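Local coordinates for protein glycoside Hydrolase Family 43_12 (Metagenome, PDB 7JVH) that probably hydrolyses glycosidic bonds in plant cell-wall polysaccharides such as arabinoxylan, at residues P514-F528 and T531-A545. Numbering follows the deposited sequence.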
loop_
_atom_site.group_PDB
_atom_site.type_symbol
_atom_site.label_atom_id
_atom_site.label_comp_id
_atom_site.label_asym_id
_atom_site.label_seq_id
_atom_site.Cartn_x
_atom_site.Cartn_y
_atom_site.Cartn_z
ATOM N N PRO A 514 -14.417 30.187 -7.524
ATOM C CA PRO A 514 -13.666 29.010 -7.076
ATOM C C PRO A 514 -12.338 29.440 -6.452
ATOM O O PRO A 514 -11.839 30.543 -6.746
ATOM C CB PRO A 514 -13.428 28.236 -8.394
ATOM C CG PRO A 514 -14.483 28.713 -9.322
ATOM C CD PRO A 514 -14.717 30.150 -8.966
ATOM N N ILE A 515 -11.775 28.576 -5.609
ATOM C CA ILE A 515 -10.482 28.820 -4.979
ATOM C C ILE A 515 -9.595 27.592 -5.166
ATOM O O ILE A 515 -10.096 26.462 -5.200
ATOM C CB ILE A 515 -10.645 29.171 -3.480
ATOM C CG1 ILE A 515 -9.301 29.577 -2.859
ATOM C CG2 ILE A 515 -11.260 28.012 -2.697
ATOM C CD1 ILE A 515 -9.437 30.086 -1.438
ATOM N N THR A 516 -8.287 27.821 -5.305
ATOM C CA THR A 516 -7.329 26.733 -5.424
ATOM C C THR A 516 -6.486 26.685 -4.152
ATOM O O THR A 516 -6.014 27.732 -3.685
ATOM C CB THR A 516 -6.441 26.866 -6.699
ATOM O OG1 THR A 516 -7.202 26.490 -7.846
ATOM C CG2 THR A 516 -5.225 25.967 -6.630
ATOM N N LEU A 517 -6.327 25.478 -3.592
ATOM C CA LEU A 517 -5.435 25.254 -2.473
ATOM C C LEU A 517 -4.285 24.380 -2.943
ATOM O O LEU A 517 -4.472 23.506 -3.791
ATOM C CB LEU A 517 -6.181 24.588 -1.307
ATOM C CG LEU A 517 -7.447 25.298 -0.808
ATOM C CD1 LEU A 517 -8.023 24.513 0.375
ATOM C CD2 LEU A 517 -7.184 26.763 -0.452
ATOM N N GLY A 518 -3.095 24.623 -2.391
ATOM C CA GLY A 518 -1.891 23.942 -2.811
ATOM C C GLY A 518 -0.989 23.603 -1.643
ATOM O O GLY A 518 -1.012 24.308 -0.616
ATOM N N VAL A 519 -0.222 22.510 -1.790
ATOM C CA VAL A 519 0.813 22.144 -0.856
ATOM C C VAL A 519 1.991 21.623 -1.649
ATOM O O VAL A 519 1.817 20.970 -2.689
ATOM C CB VAL A 519 0.320 21.067 0.190
ATOM C CG1 VAL A 519 0.002 19.734 -0.471
ATOM C CG2 VAL A 519 1.347 20.854 1.299
ATOM N N THR A 520 3.199 21.926 -1.168
ATOM C CA THR A 520 4.432 21.445 -1.763
ATOM C C THR A 520 5.372 21.006 -0.649
ATOM O O THR A 520 5.444 21.649 0.394
ATOM C CB THR A 520 5.123 22.520 -2.646
ATOM O OG1 THR A 520 6.325 21.990 -3.229
ATOM C CG2 THR A 520 5.476 23.780 -1.825
ATOM N N THR A 521 6.093 19.907 -0.891
ATOM C CA THR A 521 7.076 19.392 0.046
ATOM C C THR A 521 8.403 19.165 -0.677
ATOM O O THR A 521 8.440 18.550 -1.735
ATOM C CB THR A 521 6.605 18.079 0.763
ATOM O OG1 THR A 521 7.680 17.551 1.539
ATOM C CG2 THR A 521 6.155 17.003 -0.232
ATOM N N ASP A 522 9.480 19.669 -0.063
ATOM C CA ASP A 522 10.836 19.499 -0.525
ATOM C C ASP A 522 11.524 18.295 0.120
ATOM O O ASP A 522 12.736 18.176 0.062
ATOM C CB ASP A 522 11.642 20.770 -0.223
ATOM C CG ASP A 522 11.813 21.020 1.254
ATOM O OD1 ASP A 522 11.197 20.307 2.072
ATOM O OD2 ASP A 522 12.582 21.948 1.585
ATOM N N GLY A 523 10.736 17.415 0.755
ATOM C CA GLY A 523 11.242 16.249 1.462
ATOM C C GLY A 523 11.524 16.495 2.929
ATOM O O GLY A 523 11.554 15.538 3.700
ATOM N N LEU A 524 11.735 17.764 3.310
ATOM C CA LEU A 524 12.013 18.169 4.683
ATOM C C LEU A 524 10.831 18.848 5.371
ATOM O O LEU A 524 10.616 18.648 6.564
ATOM C CB LEU A 524 13.228 19.099 4.764
ATOM C CG LEU A 524 14.620 18.459 4.532
ATOM C CD1 LEU A 524 15.712 19.522 4.466
ATOM C CD2 LEU A 524 15.017 17.385 5.542
ATOM N N ASN A 525 10.100 19.688 4.630
ATOM C CA ASN A 525 8.913 20.412 5.128
ATOM C C ASN A 525 7.802 20.507 4.106
ATOM O O ASN A 525 8.039 20.322 2.926
ATOM C CB ASN A 525 9.269 21.826 5.606
ATOM C CG ASN A 525 10.218 21.810 6.773
ATOM O OD1 ASN A 525 9.806 21.601 7.943
ATOM N ND2 ASN A 525 11.481 22.050 6.500
ATOM N N TYR A 526 6.577 20.728 4.582
ATOM C CA TYR A 526 5.399 20.934 3.754
ATOM C C TYR A 526 5.046 22.408 3.888
ATOM O O TYR A 526 5.071 22.957 4.990
ATOM C CB TYR A 526 4.225 20.090 4.261
ATOM C CG TYR A 526 4.296 18.611 3.983
ATOM C CD1 TYR A 526 5.053 17.763 4.781
ATOM C CD2 TYR A 526 3.579 18.052 2.929
ATOM C CE1 TYR A 526 5.104 16.396 4.531
ATOM C CE2 TYR A 526 3.631 16.689 2.662
ATOM C CZ TYR A 526 4.395 15.865 3.482
ATOM O OH TYR A 526 4.462 14.508 3.258
ATOM N N GLN A 527 4.737 23.051 2.760
ATOM C CA GLN A 527 4.369 24.463 2.707
ATOM C C GLN A 527 3.039 24.548 1.973
ATOM O O GLN A 527 2.932 24.136 0.816
ATOM C CB GLN A 527 5.411 25.300 1.984
ATOM C CG GLN A 527 4.980 26.744 1.696
ATOM C CD GLN A 527 4.766 27.565 2.962
ATOM O OE1 GLN A 527 5.717 27.796 3.683
ATOM N NE2 GLN A 527 3.513 28.018 3.239
ATOM N N PHE A 528 2.034 25.090 2.663
ATOM C CA PHE A 528 0.704 25.264 2.131
ATOM C C PHE A 528 0.564 26.660 1.494
ATOM O O PHE A 528 1.337 27.577 1.780
ATOM C CB PHE A 528 -0.329 25.047 3.253
ATOM C CG PHE A 528 -0.592 23.591 3.555
ATOM C CD1 PHE A 528 0.244 22.872 4.399
ATOM C CD2 PHE A 528 -1.676 22.940 2.995
ATOM C CE1 PHE A 528 -0.012 21.540 4.689
ATOM C CE2 PHE A 528 -1.930 21.589 3.284
ATOM C CZ PHE A 528 -1.094 20.898 4.128
ATOM N N THR A 531 -4.584 30.198 -3.772
ATOM C CA THR A 531 -4.523 31.041 -4.954
ATOM C C THR A 531 -5.936 31.502 -5.267
ATOM O O THR A 531 -6.791 30.693 -5.659
ATOM C CB THR A 531 -3.935 30.298 -6.165
ATOM O OG1 THR A 531 -2.637 29.781 -5.829
ATOM C CG2 THR A 531 -3.863 31.255 -7.393
ATOM N N LEU A 532 -6.190 32.792 -5.027
ATOM C CA LEU A 532 -7.496 33.381 -5.232
ATOM C C LEU A 532 -7.351 34.305 -6.440
ATOM O O LEU A 532 -6.499 34.076 -7.288
ATOM C CB LEU A 532 -8.005 34.085 -3.944
ATOM C CG LEU A 532 -9.510 33.951 -3.669
ATOM C CD1 LEU A 532 -10.115 32.781 -4.430
ATOM C CD2 LEU A 532 -9.811 33.850 -2.177
ATOM N N ASN A 533 -8.207 35.330 -6.527
ATOM C CA ASN A 533 -8.322 36.211 -7.700
ATOM C C ASN A 533 -6.972 36.589 -8.337
ATOM O O ASN A 533 -6.511 37.737 -8.272
ATOM C CB ASN A 533 -9.170 37.450 -7.357
ATOM C CG ASN A 533 -8.971 37.912 -5.926
ATOM O OD1 ASN A 533 -7.840 38.123 -5.490
ATOM N ND2 ASN A 533 -10.068 38.044 -5.175
ATOM N N GLY A 534 -6.354 35.581 -8.971
ATOM C CA GLY A 534 -5.104 35.708 -9.692
ATOM C C GLY A 534 -3.906 35.122 -8.953
ATOM O O GLY A 534 -3.221 34.209 -9.440
ATOM N N GLU A 535 -3.666 35.667 -7.753
ATOM C CA GLU A 535 -2.381 35.616 -7.053
ATOM C C GLU A 535 -2.268 34.474 -6.029
ATOM O O GLU A 535 -3.254 34.100 -5.371
ATOM C CB GLU A 535 -2.173 36.966 -6.367
ATOM C CG GLU A 535 -0.822 37.219 -5.741
ATOM C CD GLU A 535 -0.839 38.444 -4.819
ATOM O OE1 GLU A 535 -1.807 39.256 -4.812
ATOM O OE2 GLU A 535 0.153 38.591 -4.081
ATOM N N LYS A 536 -1.049 33.937 -5.891
ATOM C CA LYS A 536 -0.738 32.806 -5.021
ATOM C C LYS A 536 0.059 33.269 -3.804
ATOM O O LYS A 536 1.107 33.883 -3.954
ATOM C CB LYS A 536 0.083 31.764 -5.775
ATOM C CG LYS A 536 0.501 30.572 -4.931
ATOM C CD LYS A 536 1.285 29.565 -5.755
ATOM C CE LYS A 536 1.754 28.392 -4.912
ATOM N NZ LYS A 536 2.922 27.699 -5.475
ATOM N N LYS A 537 -0.436 32.941 -2.602
ATOM C CA LYS A 537 0.193 33.320 -1.346
ATOM C C LYS A 537 0.366 32.104 -0.455
ATOM O O LYS A 537 -0.522 31.263 -0.353
ATOM C CB LYS A 537 -0.665 34.346 -0.597
ATOM C CG LYS A 537 -1.005 35.594 -1.385
ATOM C CD LYS A 537 -2.143 36.351 -0.711
ATOM C CE LYS A 537 -2.240 37.797 -1.194
ATOM N NZ LYS A 537 -3.647 38.272 -1.185
ATOM N N ASN A 538 1.535 32.018 0.187
ATOM C CA ASN A 538 1.811 31.060 1.240
ATOM C C ASN A 538 0.943 31.355 2.453
ATOM O O ASN A 538 0.748 32.507 2.797
ATOM C CB ASN A 538 3.280 31.143 1.651
ATOM C CG ASN A 538 4.194 30.376 0.724
ATOM O OD1 ASN A 538 3.737 29.704 -0.199
ATOM N ND2 ASN A 538 5.504 30.449 0.982
ATOM N N ILE A 539 0.409 30.301 3.073
ATOM C CA ILE A 539 -0.273 30.374 4.366
ATOM C C ILE A 539 0.404 29.386 5.309
ATOM O O ILE A 539 0.572 28.227 4.982
ATOM C CB ILE A 539 -1.792 30.109 4.269
ATOM C CG1 ILE A 539 -2.411 30.071 5.666
ATOM C CG2 ILE A 539 -2.105 28.823 3.493
ATOM C CD1 ILE A 539 -3.821 30.636 5.725
ATOM N N GLY A 540 0.833 29.885 6.470
ATOM C CA GLY A 540 1.672 29.135 7.384
ATOM C C GLY A 540 3.082 29.037 6.835
ATOM O O GLY A 540 3.332 29.335 5.660
ATOM N N GLY A 541 4.010 28.606 7.692
ATOM C CA GLY A 541 5.401 28.438 7.329
ATOM C C GLY A 541 5.680 26.986 6.953
ATOM O O GLY A 541 4.753 26.215 6.689
ATOM N N PRO A 542 6.967 26.577 6.895
ATOM C CA PRO A 542 7.312 25.167 6.686
ATOM C C PRO A 542 6.870 24.273 7.874
ATOM O O PRO A 542 7.195 24.557 9.020
ATOM C CB PRO A 542 8.841 25.199 6.569
ATOM C CG PRO A 542 9.267 26.488 7.240
ATOM C CD PRO A 542 8.143 27.454 7.037
ATOM N N LEU A 543 6.125 23.209 7.564
ATOM C CA LEU A 543 5.662 22.226 8.534
ATOM C C LEU A 543 6.448 20.925 8.423
ATOM O O LEU A 543 6.425 20.276 7.381
ATOM C CB LEU A 543 4.182 21.936 8.286
ATOM C CG LEU A 543 3.231 23.099 8.550
ATOM C CD1 LEU A 543 1.892 22.816 7.882
ATOM C CD2 LEU A 543 3.103 23.292 10.044
ATOM N N ASP A 544 7.121 20.551 9.520
ATOM C CA ASP A 544 8.021 19.387 9.573
ATOM C C ASP A 544 7.405 18.179 8.887
ATOM O O ASP A 544 6.301 17.760 9.223
ATOM C CB ASP A 544 8.378 19.039 11.016
ATOM C CG ASP A 544 9.562 18.080 11.138
ATOM O OD1 ASP A 544 9.878 17.318 10.174
ATOM O OD2 ASP A 544 10.157 18.080 12.234
ATOM N N ALA A 545 8.136 17.637 7.912
ATOM C CA ALA A 545 7.702 16.483 7.128
ATOM C C ALA A 545 7.743 15.185 7.944
ATOM O O ALA A 545 7.047 14.223 7.624
ATOM C CB ALA A 545 8.573 16.345 5.872
#
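The carbonyl oxygen of Phe528 is gripped twice: Ile539 N reaches Phe528 O from above the carbonyl plane at 3.2 Å, while Gln527 NE2 meets the same oxygen in that plane, on a lone pair, at 2.7 Å. This junction lies in a β-hairpin of the concanavalin A-like β-sandwich, where strand 525-531 pairs antiparallel with 536-544, and it illustrates how a side-chain amide can bridge backbone carbonyls where a strand turns a corner. At that corner, Gly540, with its positive phi, offers its carbonyl to the second N-H of the same amide, Gln527 NE2 to Gly540 O measuring 2.8 Å. Both acceptors lie in the amide plane of Gln527, which fixes its rotation. Gln527 CG stands opposite its own backbone N (chi1 171°), and a bend at chi2 (65°) carries the amide toward the corner. There the amide of Asn538 stacks on it, the planes only 9° apart. An alanine in place of Gln527 would probably leave Gly540 O without this donor, Phe528 O with one grip fewer and the Asn538 amide without its stacking partner. Past the corner at Gly540 regular pairing resumes: Tyr526 N donates to Leu543 O and Leu543 N returns a bond to Tyr526 O, each 2.8 Å long, and Ala545 N closes on Leu524 O. Leu543 O and Ala545 CA also sit at the edge of the Tyr526 ring, whose hydroxyl bonds Gln438 and Asn331. On the exposed side, Pro542 CB rests 3.5 Å from Asn525 CB. Phe528 and Leu543 face inward onto Tyr471 of strand 469-477 in the opposing sheet. Leu543 CD1 approaches Phe528 CD1 obliquely at 3.9 Å, while Val519 CG2 lies over the centre of the same ring, 3.6 Å above its plane.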